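Local coordinates for protein acetyltransferase, GNAT family (Streptococcus pneumoniae, PDB 2I79) that binds acetyl coenzyme A and, as a GNAT-family acetyltransferase, probably transfers the acetyl group to an amine of its substrate, at residues D14-V19 with L41-M46; V19-R24 with A71-I76. All coordinates share one frame; numbering follows the deposited sequence.

Contact 1. Residues D14-V19 with L41-M46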
loop_
_atom_site.group_PDB
_atom_site.type_symbol
_atom_site.label_atom_id
_atom_site.label_comp_id
_atom_site.label_asym_id
_atom_site.label_seq_id
_atom_site.Cartn_x
_atom_site.Cartn_y
_atom_site.Cartn_z
ATOM N N ASP A 14 -19.790 14.120 -9.230
ATOM C CA ASP A 14 -20.085 12.698 -9.279
ATOM C C ASP A 14 -20.079 11.984 -7.902
ATOM O O ASP A 14 -20.400 10.799 -7.829
ATOM C CB ASP A 14 -19.071 11.976 -10.189
ATOM C CG ASP A 14 -18.970 12.606 -11.581
ATOM O OD1 ASP A 14 -19.999 12.984 -12.141
ATOM O OD2 ASP A 14 -17.851 12.712 -12.123
ATOM N N ALA A 15 -19.692 12.673 -6.835
ATOM C CA ALA A 15 -19.438 12.029 -5.533
ATOM C C ALA A 15 -20.526 11.041 -5.048
ATOM O O ALA A 15 -20.224 9.926 -4.614
ATOM C CB ALA A 15 -19.212 13.117 -4.479
ATOM N N ALA A 16 -21.781 11.467 -5.118
ATOM C CA ALA A 16 -22.908 10.709 -4.580
ATOM C C ALA A 16 -23.138 9.458 -5.397
ATOM O O ALA A 16 -23.351 8.374 -4.840
ATOM C CB ALA A 16 -24.210 11.612 -4.549
ATOM N N GLU A 17 -23.108 9.612 -6.723
ATOM C CA GLU A 17 -23.297 8.465 -7.637
ATOM C C GLU A 17 -22.143 7.491 -7.519
ATOM O O GLU A 17 -22.345 6.286 -7.581
ATOM C CB GLU A 17 -23.420 8.904 -9.089
ATOM C CG GLU A 17 -24.676 9.666 -9.460
ATOM C CD GLU A 17 -24.493 10.430 -10.786
ATOM O OE1 GLU A 17 -24.516 9.769 -11.850
ATOM O OE2 GLU A 17 -24.294 11.668 -10.751
ATOM N N LEU A 18 -20.935 8.012 -7.350
ATOM C CA LEU A 18 -19.758 7.165 -7.213
ATOM C C LEU A 18 -19.793 6.398 -5.901
ATOM O O LEU A 18 -19.430 5.244 -5.869
ATOM C CB LEU A 18 -18.475 7.996 -7.330
ATOM C CG LEU A 18 -17.140 7.224 -7.229
ATOM C CD1 LEU A 18 -17.094 5.954 -8.142
ATOM C CD2 LEU A 18 -16.015 8.174 -7.518
ATOM N N VAL A 19 -20.239 7.035 -4.814
ATOM C CA VAL A 19 -20.417 6.322 -3.545
ATOM C C VAL A 19 -21.441 5.203 -3.737
ATOM O O VAL A 19 -21.251 4.073 -3.296
ATOM C CB VAL A 19 -20.835 7.267 -2.343
ATOM C CG1 VAL A 19 -21.337 6.424 -1.125
ATOM C CG2 VAL A 19 -19.699 8.174 -1.905
ATOM N N LEU A 41 -17.627 5.774 3.087
ATOM C CA LEU A 41 -17.402 7.181 2.800
ATOM C C LEU A 41 -18.742 7.803 2.476
ATOM O O LEU A 41 -19.511 7.253 1.696
ATOM C CB LEU A 41 -16.476 7.344 1.595
ATOM C CG LEU A 41 -14.969 7.154 1.733
ATOM C CD1 LEU A 41 -14.298 7.394 0.377
ATOM C CD2 LEU A 41 -14.368 8.077 2.771
ATOM N N THR A 42 -19.029 8.947 3.083
ATOM C CA THR A 42 -20.211 9.729 2.750
ATOM C C THR A 42 -19.976 10.444 1.403
ATOM O O THR A 42 -18.827 10.578 0.958
ATOM C CB THR A 42 -20.439 10.834 3.810
ATOM O OG1 THR A 42 -19.316 11.711 3.756
ATOM C CG2 THR A 42 -20.562 10.241 5.189
ATOM N N SER A 43 -21.046 10.942 0.790
ATOM C CA SER A 43 -20.923 11.701 -0.458
ATOM C C SER A 43 -19.972 12.885 -0.280
ATOM O O SER A 43 -19.200 13.230 -1.184
ATOM C CB SER A 43 -22.287 12.201 -0.945
ATOM O OG SER A 43 -23.123 11.124 -1.339
ATOM N N GLU A 44 -20.013 13.485 0.911
ATOM C CA GLU A 44 -19.203 14.667 1.241
ATOM C C GLU A 44 -17.723 14.321 1.304
ATOM O O GLU A 44 -16.884 15.005 0.679
ATOM C CB GLU A 44 -19.717 15.291 2.545
ATOM C CG GLU A 44 -21.189 15.856 2.422
ATOM C CD GLU A 44 -22.334 14.787 2.233
ATOM O OE1 GLU A 44 -22.245 13.626 2.746
ATOM O OE2 GLU A 44 -23.359 15.138 1.571
ATOM N N GLU A 45 -17.407 13.216 1.982
ATOM C CA GLU A 45 -16.050 12.681 1.988
ATOM C C GLU A 45 -15.524 12.247 0.614
ATOM O O GLU A 45 -14.319 12.361 0.334
ATOM C CB GLU A 45 -15.960 11.490 2.953
ATOM C CG GLU A 45 -16.054 11.875 4.443
ATOM C CD GLU A 45 -16.087 10.661 5.358
ATOM O OE1 GLU A 45 -16.610 9.598 4.931
ATOM O OE2 GLU A 45 -15.576 10.762 6.504
ATOM N N MET A 46 -16.404 11.729 -0.247
ATOM C CA MET A 46 -15.957 11.350 -1.580
ATOM C C MET A 46 -15.561 12.588 -2.390
ATOM O O MET A 46 -14.631 12.539 -3.179
ATOM C CB MET A 46 -17.006 10.526 -2.320
ATOM C CG MET A 46 -16.554 10.111 -3.719
ATOM S SD MET A 46 -15.180 8.921 -3.752
ATOM C CE MET A 46 -16.032 7.455 -3.193
#
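Asp14 OD2 is gripped twice, by a salt bridge from Arg8 NH1 and by the backbone N-H of Glu11, which ties the turn leading into helix 15-26 to Arg8 of strand 5-9 and to the loop after it. No hydrogen bond runs between 14-19 and 41-46; the contact rests mainly on Met46 and Val19, with Ser43 packed against Ala15 and Ala16. Val19 holds CG1 anti to the backbone N (chi1 166°); its CG2 lies 3.6 Å from Met46 CB, and the two side chains run antiparallel alongside one another. Its other branch, CG1, approaches the carbonyl of Leu41 at 3.5 Å from O. Met46 leaves its backbone with CG anti to N and then bends at its second and third torsions, a hook that sets SD 3.9 Å from Leu18 CD2, the two chains meeting nearly perpendicular. The helices are the first two of the GNAT fold, and the second opens with a capping box: Glu45 N donates to Thr42 OG1 at 3.0 Å, nearly straight at 171°, while Thr42 N donates back to the anti lone pair of Glu45 OE1 at 3.1 Å. The nearest CA pair is Ala16 and Ser43, both small residues, 4.7 Å apart. There Ser43 OG, anti to its own carbonyl carbon, rests 3.3 Å from Ala16 CA, and Ala15 CB abuts the carbonyl oxygen of Ser43.

Contact 2. Residues V19-R24 with A71-I76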
loop_
_atom_site.group_PDB
_atom_site.type_symbol
_atom_site.label_atom_id
_atom_site.label_comp_id
_atom_site.label_asym_id
_atom_site.label_seq_id
_atom_site.Cartn_x
_atom_site.Cartn_y
_atom_site.Cartn_z
ATOM N N VAL A 19 -20.239 7.035 -4.814
ATOM C CA VAL A 19 -20.417 6.322 -3.545
ATOM C C VAL A 19 -21.441 5.203 -3.737
ATOM O O VAL A 19 -21.251 4.073 -3.296
ATOM C CB VAL A 19 -20.835 7.267 -2.343
ATOM C CG1 VAL A 19 -21.337 6.424 -1.125
ATOM C CG2 VAL A 19 -19.699 8.174 -1.905
ATOM N N ALA A 20 -22.536 5.527 -4.422
ATOM C CA ALA A 20 -23.616 4.578 -4.666
ATOM C C ALA A 20 -23.128 3.352 -5.455
ATOM O O ALA A 20 -23.404 2.173 -5.099
ATOM C CB ALA A 20 -24.748 5.284 -5.396
ATOM N N PHE A 21 -22.380 3.625 -6.528
ATOM C CA PHE A 21 -21.815 2.567 -7.359
ATOM C C PHE A 21 -20.838 1.689 -6.578
ATOM O O PHE A 21 -20.827 0.451 -6.718
ATOM C CB PHE A 21 -21.116 3.179 -8.577
ATOM C CG PHE A 21 -20.386 2.172 -9.401
ATOM C CD1 PHE A 21 -21.093 1.244 -10.179
ATOM C CD2 PHE A 21 -19.009 2.096 -9.364
ATOM C CE1 PHE A 21 -20.425 0.301 -10.905
ATOM C CE2 PHE A 21 -18.347 1.127 -10.094
ATOM C CZ PHE A 21 -19.059 0.246 -10.863
ATOM N N LEU A 22 -20.003 2.305 -5.741
ATOM C CA LEU A 22 -18.990 1.513 -5.044
ATOM C C LEU A 22 -19.650 0.642 -3.985
ATOM O O LEU A 22 -19.243 -0.460 -3.764
ATOM C CB LEU A 22 -17.891 2.394 -4.472
ATOM C CG LEU A 22 -16.937 2.962 -5.534
ATOM C CD1 LEU A 22 -16.223 4.212 -5.025
ATOM C CD2 LEU A 22 -15.918 1.880 -6.001
ATOM N N ASN A 23 -20.708 1.142 -3.370
ATOM C CA ASN A 23 -21.502 0.338 -2.437
ATOM C C ASN A 23 -22.191 -0.823 -3.151
ATOM O O ASN A 23 -22.245 -1.948 -2.623
ATOM C CB ASN A 23 -22.539 1.209 -1.721
ATOM C CG ASN A 23 -21.956 1.997 -0.567
ATOM O OD1 ASN A 23 -22.397 3.127 -0.248
ATOM N ND2 ASN A 23 -20.983 1.410 0.081
ATOM N N ARG A 24 -22.655 -0.565 -4.361
ATOM C CA ARG A 24 -23.267 -1.644 -5.161
ATOM C C ARG A 24 -22.271 -2.756 -5.445
ATOM O O ARG A 24 -22.525 -3.889 -5.113
ATOM C CB ARG A 24 -23.874 -1.120 -6.468
ATOM C CG ARG A 24 -24.358 -2.242 -7.402
ATOM C CD ARG A 24 -25.221 -1.724 -8.554
ATOM N NE ARG A 24 -24.455 -1.151 -9.693
ATOM C CZ ARG A 24 -24.278 -1.690 -10.916
ATOM N NH1 ARG A 24 -24.784 -2.872 -11.293
ATOM N NH2 ARG A 24 -23.584 -1.009 -11.805
ATOM N N ALA A 71 -21.122 2.677 -14.607
ATOM C CA ALA A 71 -21.036 1.247 -14.810
ATOM C C ALA A 71 -19.668 0.649 -14.404
ATOM O O ALA A 71 -19.565 -0.564 -14.194
ATOM C CB ALA A 71 -21.340 0.919 -16.276
ATOM N N GLY A 72 -18.643 1.506 -14.304
ATOM C CA GLY A 72 -17.296 1.078 -13.986
ATOM C C GLY A 72 -16.382 2.218 -13.563
ATOM O O GLY A 72 -16.656 3.379 -13.845
ATOM N N ILE A 73 -15.324 1.893 -12.836
ATOM C CA ILE A 73 -14.304 2.873 -12.465
ATOM C C ILE A 73 -12.916 2.280 -12.567
ATOM O O ILE A 73 -12.726 1.085 -12.355
ATOM C CB ILE A 73 -14.511 3.444 -11.038
ATOM C CG1 ILE A 73 -14.281 2.388 -9.955
ATOM C CG2 ILE A 73 -15.900 4.066 -10.918
ATOM C CD1 ILE A 73 -12.905 2.549 -9.247
ATOM N N VAL A 74 -11.960 3.112 -12.954
ATOM C CA VAL A 74 -10.550 2.771 -12.830
ATOM C C VAL A 74 -9.902 3.883 -11.993
ATOM O O VAL A 74 -10.147 5.077 -12.188
ATOM C CB VAL A 74 -9.832 2.493 -14.204
ATOM C CG1 VAL A 74 -10.012 3.614 -15.192
ATOM C CG2 VAL A 74 -8.312 2.203 -13.984
ATOM N N ASN A 75 -9.097 3.460 -11.028
ATOM C CA ASN A 75 -8.474 4.351 -10.086
ATOM C C ASN A 75 -6.966 4.149 -10.142
ATOM O O ASN A 75 -6.476 3.008 -10.066
ATOM C CB ASN A 75 -9.002 3.990 -8.719
ATOM C CG ASN A 75 -9.155 5.157 -7.835
ATOM O OD1 ASN A 75 -8.394 5.322 -6.879
ATOM N ND2 ASN A 75 -10.128 6.004 -8.141
ATOM N N ILE A 76 -6.226 5.229 -10.342
ATOM C CA ILE A 76 -4.796 5.200 -10.060
ATOM C C ILE A 76 -4.496 6.061 -8.842
ATOM O O ILE A 76 -4.862 7.231 -8.774
ATOM C CB ILE A 76 -3.935 5.657 -11.216
ATOM C CG1 ILE A 76 -4.193 4.786 -12.449
ATOM C CG2 ILE A 76 -2.476 5.610 -10.789
ATOM C CD1 ILE A 76 -3.521 5.310 -13.693
#
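Helix 15-26 of the GNAT fold lies across strand 69-77 of the central sheet here: the axes of 19-24 and 71-76 come within 9.5 Å and make an angle of 97°. Phe21, Ile73 and Ala71 bury the most surface, and all three are buried in the assembly. The CB of Phe21 points toward the strand and CG is anti to the backbone N (chi1 174°), so that the far end of the side chain meets main chain. Phe21 CZ sits 3.5 Å from Ala71 O and 3.7 Å from Gly72 CA, the ring standing oblique to both. That patch of backbone is exposed to the ring because the CB of Ala71 points away from the helix and Gly72 has no side chain.

Opposite Ala64 of strand 60-66 the strand carries two residues, Ala71 and Gly72, in a classic beta bulge; the near-helical psi of Ala71 (-19°) is the local departure from a regular strand. One residue on, the CB of Ile73 points toward the helix. Ile73 carries CG2 anti to the carbonyl carbon, beside the backbone N, and this methyl meets Phe21 CE2 at 3.9 Å; the side chains pass at a slant. Leu63 and Phe91, on the neighbouring strands, also touch Ile73. The Phe21 side chain comes within about 7 Å of the bound acetyl coenzyme A, which places this packing close to the cofactor pocket. Leu22 adds a lighter touch through the end of its side chain, where Leu22 CD2 stands 4.3 Å from Ile73 CG1.

From the N terminus, helix 15-26 supplies the first segment of both contacts, its early turns to contact 1 and its later ones to contact 2, with Val19 common to the two ranges. Contact 1 closes a loop of 21 residues back onto the start of helix 43-55. Contact 2 spans 46 residues, including all of helix 43-55 and strand 60-66, before reaching strand 69-77. The segments alternate along the chain, so the loops cross and do not nest. One helix is thereby joined both to its helical neighbour and to the sheet. The contacts adjoin: Leu18 CD1 lies 3.6 Å from Ile73 CG2, and Met46 CE 3.7 Å from Leu22 CD1.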